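Local coordinates for protein transcriptional regulator, AsnC family (PDB 3I4P) that probably regulates transcription as an Lrp/AsnC-family protein, binding specific DNA sequences through a winged helix-turn-helix domain, and also binds calcium, at residues M1-Q13 with V27-M41. Residues are numbered along the deposited sequence; the frame is centred on the assembly and turned at random.
Sequences MDRLDRKILRILQ and VGLSTTPCWRRIQKM
Ile8 pushes its side chain as a knob into a hole formed by Val27, Cys34, Ile38 and Met41. This is the core of the winged helix-turn-helix domain, where helix 3-12 packs across helix 31-41, the probable recognition helix, at 80°. The two branches of Ile8 part company. Its CG1 is set beside the backbone N (chi1 -66°), which carries Ile8 CD1 to within 3.7 Å of Arg37 CD. Ile8 CG2 meets Ile38 CG1 at 3.6 Å. Val27 fits its own CG1 between Ile8 and Ile11. Leu4 reaches over to Leu29, with Leu4 CD1 3.7 Å from Leu29 CD1. At the other end of the interface, the selenium of Met41, a selenomethionine, rests on Leu9. Leu9 also packs on Ile47 of strand 47-54 and on Leu54 of the second subunit.

A salt-bridge network lies along one side of this apolar layer. Asp2 and Asp5 form a capping box at the start of helix 3-12. Arg37, extended from CG to NE, grips Asp2 end-on. Arg37 NH2 meets Asp2 OD2 at 3.2 Å, on the syn lone pair of that oxygen, and Arg37 NH1 bonds Asp2 OD1. Leu4 CB covers one face of the guanidinium. Asp2 OD1 accepts from both Asp5 N and Arg37 NH1. Arg37 NH1 also reaches Asp5 OD1 at 2.9 Å, in a weak bond bent to 143°.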
loop_
_atom_site.group_PDB
_atom_site.type_symbol
_atom_site.label_atom_id
_atom_site.label_comp_id
_atom_site.label_asym_id
_atom_site.label_seq_id
_atom_site.Cartn_x
_atom_site.Cartn_y
_atom_site.Cartn_z
HETATM N N MSE A 1 -31.141 31.895 0.845
HETATM C CA MSE A 1 -32.256 32.427 1.695
HETATM C C MSE A 1 -33.632 31.813 1.436
HETATM O O MSE A 1 -34.162 31.135 2.299
HETATM C CB MSE A 1 -32.357 33.941 1.559
HETATM C CG MSE A 1 -31.930 34.695 2.789
HETATM SE SE MSE A 1 -33.000 34.104 4.241
HETATM C CE MSE A 1 -32.017 32.445 4.837
ATOM N N ASP A 2 -34.221 32.064 0.270
ATOM C CA ASP A 2 -35.466 31.382 -0.110
ATOM C C ASP A 2 -35.372 30.785 -1.523
ATOM O O ASP A 2 -34.298 30.826 -2.153
ATOM C CB ASP A 2 -36.699 32.306 0.085
ATOM C CG ASP A 2 -36.771 33.447 -0.919
ATOM O OD1 ASP A 2 -36.125 33.393 -1.984
ATOM O OD2 ASP A 2 -37.506 34.415 -0.652
ATOM N N ARG A 3 -36.474 30.215 -2.003
ATOM C CA ARG A 3 -36.466 29.445 -3.240
ATOM C C ARG A 3 -36.285 30.301 -4.476
ATOM O O ARG A 3 -35.758 29.838 -5.485
ATOM C CB ARG A 3 -37.738 28.624 -3.381
ATOM C CG ARG A 3 -37.847 27.544 -2.349
ATOM C CD ARG A 3 -39.043 26.627 -2.608
ATOM N NE ARG A 3 -38.952 25.368 -1.857
ATOM N N LEU A 4 -36.742 31.544 -4.408
ATOM C CA LEU A 4 -36.513 32.487 -5.497
ATOM C C LEU A 4 -35.039 32.898 -5.596
ATOM O O LEU A 4 -34.555 33.134 -6.680
ATOM C CB LEU A 4 -37.420 33.716 -5.364
ATOM C CG LEU A 4 -38.698 33.608 -6.205
ATOM C CD1 LEU A 4 -39.718 34.610 -5.748
ATOM C CD2 LEU A 4 -38.291 33.827 -7.681
ATOM N N ASP A 5 -34.354 32.999 -4.461
ATOM C CA ASP A 5 -32.911 33.270 -4.418
ATOM C C ASP A 5 -32.175 32.111 -5.062
ATOM O O ASP A 5 -31.245 32.313 -5.831
ATOM C CB ASP A 5 -32.428 33.457 -2.978
ATOM C CG ASP A 5 -32.916 34.769 -2.360
ATOM O OD1 ASP A 5 -32.876 35.802 -3.056
ATOM O OD2 ASP A 5 -33.325 34.777 -1.176
ATOM N N ARG A 6 -32.614 30.894 -4.766
ATOM C CA ARG A 6 -32.039 29.716 -5.387
ATOM C C ARG A 6 -32.175 29.704 -6.927
ATOM O O ARG A 6 -31.186 29.373 -7.629
ATOM C CB ARG A 6 -32.635 28.452 -4.789
ATOM C CG ARG A 6 -31.969 27.174 -5.302
ATOM C CD ARG A 6 -32.804 25.969 -4.981
ATOM N NE ARG A 6 -32.400 25.359 -3.739
ATOM C CZ ARG A 6 -33.206 24.695 -2.921
ATOM N NH1 ARG A 6 -34.510 24.581 -3.175
ATOM N NH2 ARG A 6 -32.696 24.175 -1.809
ATOM N N LYS A 7 -33.370 30.049 -7.439
ATOM C CA LYS A 7 -33.594 30.144 -8.891
ATOM C C LYS A 7 -32.644 31.166 -9.517
ATOM O O LYS A 7 -32.089 30.914 -10.568
ATOM C CB LYS A 7 -35.022 30.568 -9.223
ATOM C CG LYS A 7 -36.095 29.494 -9.069
ATOM C CD LYS A 7 -37.487 30.128 -8.970
ATOM C CE LYS A 7 -38.572 29.344 -9.713
ATOM N NZ LYS A 7 -38.962 30.040 -10.999
ATOM N N ILE A 8 -32.457 32.306 -8.850
ATOM C CA ILE A 8 -31.512 33.343 -9.308
ATOM C C ILE A 8 -30.069 32.812 -9.363
ATOM O O ILE A 8 -29.415 32.911 -10.386
ATOM C CB ILE A 8 -31.609 34.665 -8.444
ATOM C CG1 ILE A 8 -32.987 35.333 -8.643
ATOM C CG2 ILE A 8 -30.463 35.651 -8.807
ATOM C CD1 ILE A 8 -33.328 36.446 -7.609
ATOM N N LEU A 9 -29.618 32.219 -8.264
ATOM C CA LEU A 9 -28.271 31.640 -8.155
ATOM C C LEU A 9 -28.004 30.512 -9.141
ATOM O O LEU A 9 -26.876 30.361 -9.647
ATOM C CB LEU A 9 -27.996 31.147 -6.729
ATOM C CG LEU A 9 -27.938 32.232 -5.650
ATOM C CD1 LEU A 9 -27.812 31.607 -4.250
ATOM C CD2 LEU A 9 -26.847 33.268 -5.941
ATOM N N ARG A 10 -29.023 29.720 -9.429
ATOM C CA ARG A 10 -28.852 28.604 -10.362
ATOM C C ARG A 10 -28.478 29.091 -11.770
ATOM O O ARG A 10 -27.672 28.453 -12.478
ATOM C CB ARG A 10 -30.121 27.785 -10.380
ATOM C CG ARG A 10 -30.159 26.601 -11.324
ATOM C CD ARG A 10 -31.380 25.680 -10.865
ATOM N NE ARG A 10 -31.010 24.890 -9.671
ATOM C CZ ARG A 10 -31.780 24.627 -8.613
ATOM N NH1 ARG A 10 -33.042 25.091 -8.533
ATOM N NH2 ARG A 10 -31.292 23.870 -7.619
ATOM N N ILE A 11 -29.059 30.226 -12.162
ATOM C CA ILE A 11 -28.744 30.830 -13.440
ATOM C C ILE A 11 -27.389 31.564 -13.337
ATOM O O ILE A 11 -26.547 31.411 -14.215
ATOM C CB ILE A 11 -29.846 31.781 -13.919
ATOM C CG1 ILE A 11 -31.167 30.997 -14.077
ATOM C CG2 ILE A 11 -29.420 32.479 -15.237
ATOM C CD1 ILE A 11 -32.405 31.847 -14.245
ATOM N N LEU A 12 -27.180 32.324 -12.262
ATOM C CA LEU A 12 -25.954 33.133 -12.121
ATOM C C LEU A 12 -24.684 32.260 -12.169
ATOM O O LEU A 12 -23.727 32.617 -12.817
ATOM C CB LEU A 12 -26.000 34.030 -10.865
ATOM C CG LEU A 12 -26.928 35.260 -10.929
ATOM C CD1 LEU A 12 -26.838 36.054 -9.647
ATOM C CD2 LEU A 12 -26.610 36.176 -12.121
ATOM N N GLN A 13 -24.727 31.088 -11.556
ATOM C CA GLN A 13 -23.614 30.133 -11.578
ATOM C C GLN A 13 -23.328 29.576 -12.971
ATOM O O GLN A 13 -22.228 29.069 -13.221
ATOM C CB GLN A 13 -23.914 28.940 -10.664
ATOM C CG GLN A 13 -23.872 29.226 -9.207
ATOM C CD GLN A 13 -23.751 27.935 -8.395
ATOM O OE1 GLN A 13 -22.817 27.784 -7.595
ATOM N NE2 GLN A 13 -24.648 26.975 -8.648
ATOM N N VAL A 27 -36.733 34.031 -13.995
ATOM C CA VAL A 27 -37.126 33.561 -12.659
ATOM C C VAL A 27 -38.562 33.937 -12.196
ATOM O O VAL A 27 -38.914 33.662 -11.046
ATOM C CB VAL A 27 -36.134 34.020 -11.546
ATOM C CG1 VAL A 27 -34.696 33.465 -11.801
ATOM C CG2 VAL A 27 -36.144 35.527 -11.377
ATOM N N GLY A 28 -39.379 34.546 -13.061
ATOM C CA GLY A 28 -40.772 34.881 -12.721
ATOM C C GLY A 28 -40.923 36.135 -11.869
ATOM O O GLY A 28 -41.883 36.265 -11.134
ATOM N N LEU A 29 -39.976 37.062 -11.984
ATOM C CA LEU A 29 -39.902 38.260 -11.143
ATOM C C LEU A 29 -39.889 39.548 -11.975
ATOM O O LEU A 29 -39.426 39.563 -13.130
ATOM C CB LEU A 29 -38.625 38.197 -10.311
ATOM C CG LEU A 29 -38.603 38.126 -8.779
ATOM C CD1 LEU A 29 -39.818 37.444 -8.146
ATOM C CD2 LEU A 29 -37.286 37.480 -8.322
ATOM N N SER A 30 -40.414 40.634 -11.395
ATOM C CA SER A 30 -40.163 41.970 -11.939
ATOM C C SER A 30 -38.682 42.335 -11.704
ATOM O O SER A 30 -37.979 41.717 -10.879
ATOM C CB SER A 30 -41.145 43.033 -11.389
ATOM O OG SER A 30 -40.972 43.309 -10.015
ATOM N N THR A 31 -38.208 43.328 -12.442
ATOM C CA THR A 31 -36.777 43.627 -12.494
ATOM C C THR A 31 -36.210 44.130 -11.153
ATOM O O THR A 31 -35.215 43.632 -10.685
ATOM C CB THR A 31 -36.491 44.613 -13.646
ATOM O OG1 THR A 31 -36.883 43.983 -14.879
ATOM C CG2 THR A 31 -34.987 45.003 -13.691
ATOM N N THR A 32 -36.860 45.113 -10.530
ATOM C CA THR A 32 -36.317 45.712 -9.307
ATOM C C THR A 32 -36.153 44.695 -8.180
ATOM O O THR A 32 -35.078 44.607 -7.623
ATOM C CB THR A 32 -37.128 46.934 -8.848
ATOM O OG1 THR A 32 -37.118 47.890 -9.904
ATOM C CG2 THR A 32 -36.540 47.564 -7.570
ATOM N N PRO A 33 -37.220 43.929 -7.839
ATOM C CA PRO A 33 -37.085 42.885 -6.806
ATOM C C PRO A 33 -36.002 41.851 -7.115
ATOM O O PRO A 33 -35.358 41.338 -6.200
ATOM C CB PRO A 33 -38.468 42.218 -6.777
ATOM C CG PRO A 33 -39.379 43.196 -7.349
ATOM C CD PRO A 33 -38.621 44.091 -8.272
ATOM N N CYS A 34 -35.805 41.549 -8.391
ATOM C CA CYS A 34 -34.737 40.651 -8.786
ATOM C C CYS A 34 -33.366 41.290 -8.508
ATOM O O CYS A 34 -32.509 40.692 -7.864
ATOM C CB CYS A 34 -34.854 40.272 -10.254
ATOM S SG CYS A 34 -33.673 38.978 -10.691
ATOM N N TRP A 35 -33.179 42.504 -8.981
ATOM C CA TRP A 35 -31.979 43.246 -8.713
ATOM C C TRP A 35 -31.684 43.349 -7.205
ATOM O O TRP A 35 -30.560 43.083 -6.752
ATOM C CB TRP A 35 -32.099 44.635 -9.352
ATOM C CG TRP A 35 -30.920 45.489 -9.128
ATOM C CD1 TRP A 35 -29.757 45.503 -9.851
ATOM C CD2 TRP A 35 -30.769 46.455 -8.097
ATOM N NE1 TRP A 35 -28.889 46.421 -9.326
ATOM C CE2 TRP A 35 -29.485 47.026 -8.249
ATOM C CE3 TRP A 35 -31.600 46.910 -7.065
ATOM C CZ2 TRP A 35 -29.011 48.036 -7.397
ATOM C CZ3 TRP A 35 -31.132 47.913 -6.215
ATOM C CH2 TRP A 35 -29.846 48.464 -6.388
ATOM N N ARG A 36 -32.688 43.733 -6.435
ATOM C CA ARG A 36 -32.533 43.883 -4.985
ATOM C C ARG A 36 -32.110 42.574 -4.289
ATOM O O ARG A 36 -31.368 42.616 -3.325
ATOM C CB ARG A 36 -33.815 44.466 -4.356
ATOM C CG ARG A 36 -33.993 45.972 -4.606
ATOM C CD ARG A 36 -35.359 46.519 -4.139
ATOM N NE ARG A 36 -35.667 46.247 -2.731
ATOM N N ARG A 37 -32.564 41.428 -4.794
ATOM C CA ARG A 37 -32.199 40.121 -4.252
ATOM C C ARG A 37 -30.732 39.795 -4.522
ATOM O O ARG A 37 -30.024 39.243 -3.656
ATOM C CB ARG A 37 -33.077 39.027 -4.860
ATOM C CG ARG A 37 -34.463 38.935 -4.211
ATOM C CD ARG A 37 -35.378 38.040 -5.010
ATOM N NE ARG A 37 -36.628 37.751 -4.315
ATOM C CZ ARG A 37 -36.781 36.854 -3.346
ATOM N NH1 ARG A 37 -35.756 36.137 -2.904
ATOM N NH2 ARG A 37 -37.983 36.679 -2.802
ATOM N N ILE A 38 -30.304 40.135 -5.740
ATOM C CA ILE A 38 -28.952 39.919 -6.184
ATOM C C ILE A 38 -27.993 40.787 -5.358
ATOM O O ILE A 38 -26.986 40.283 -4.898
ATOM C CB ILE A 38 -28.805 40.163 -7.712
ATOM C CG1 ILE A 38 -29.575 39.088 -8.500
ATOM C CG2 ILE A 38 -27.316 40.157 -8.112
ATOM C CD1 ILE A 38 -29.795 39.387 -9.969
ATOM N N GLN A 39 -28.336 42.065 -5.176
ATOM C CA GLN A 39 -27.557 42.999 -4.351
ATOM C C GLN A 39 -27.347 42.488 -2.921
ATOM O O GLN A 39 -26.236 42.557 -2.384
ATOM C CB GLN A 39 -28.238 44.374 -4.308
ATOM C CG GLN A 39 -27.547 45.386 -3.386
ATOM C CD GLN A 39 -28.024 46.808 -3.589
ATOM O OE1 GLN A 39 -27.284 47.653 -4.084
ATOM N NE2 GLN A 39 -29.263 47.079 -3.207
ATOM N N LYS A 40 -28.424 41.994 -2.310
ATOM C CA LYS A 40 -28.394 41.448 -0.938
ATOM C C LYS A 40 -27.401 40.265 -0.867
ATOM O O LYS A 40 -26.620 40.149 0.074
ATOM C CB LYS A 40 -29.802 40.968 -0.518
ATOM C CG LYS A 40 -30.269 41.328 0.930
ATOM C CD LYS A 40 -29.894 40.293 2.017
ATOM C CE LYS A 40 -30.661 40.508 3.344
HETATM N N MSE A 41 -27.452 39.401 -1.879
HETATM C CA MSE A 41 -26.615 38.209 -1.929
HETATM C C MSE A 41 -25.148 38.531 -2.160
HETATM O O MSE A 41 -24.281 37.826 -1.632
HETATM C CB MSE A 41 -27.142 37.205 -2.966
HETATM C CG MSE A 41 -28.359 36.450 -2.425
HETATM SE SE MSE A 41 -28.977 34.991 -3.479
HETATM C CE MSE A 41 -29.688 35.927 -4.984
HETATM O O HOH W 1 -31.735 37.751 -1.910
#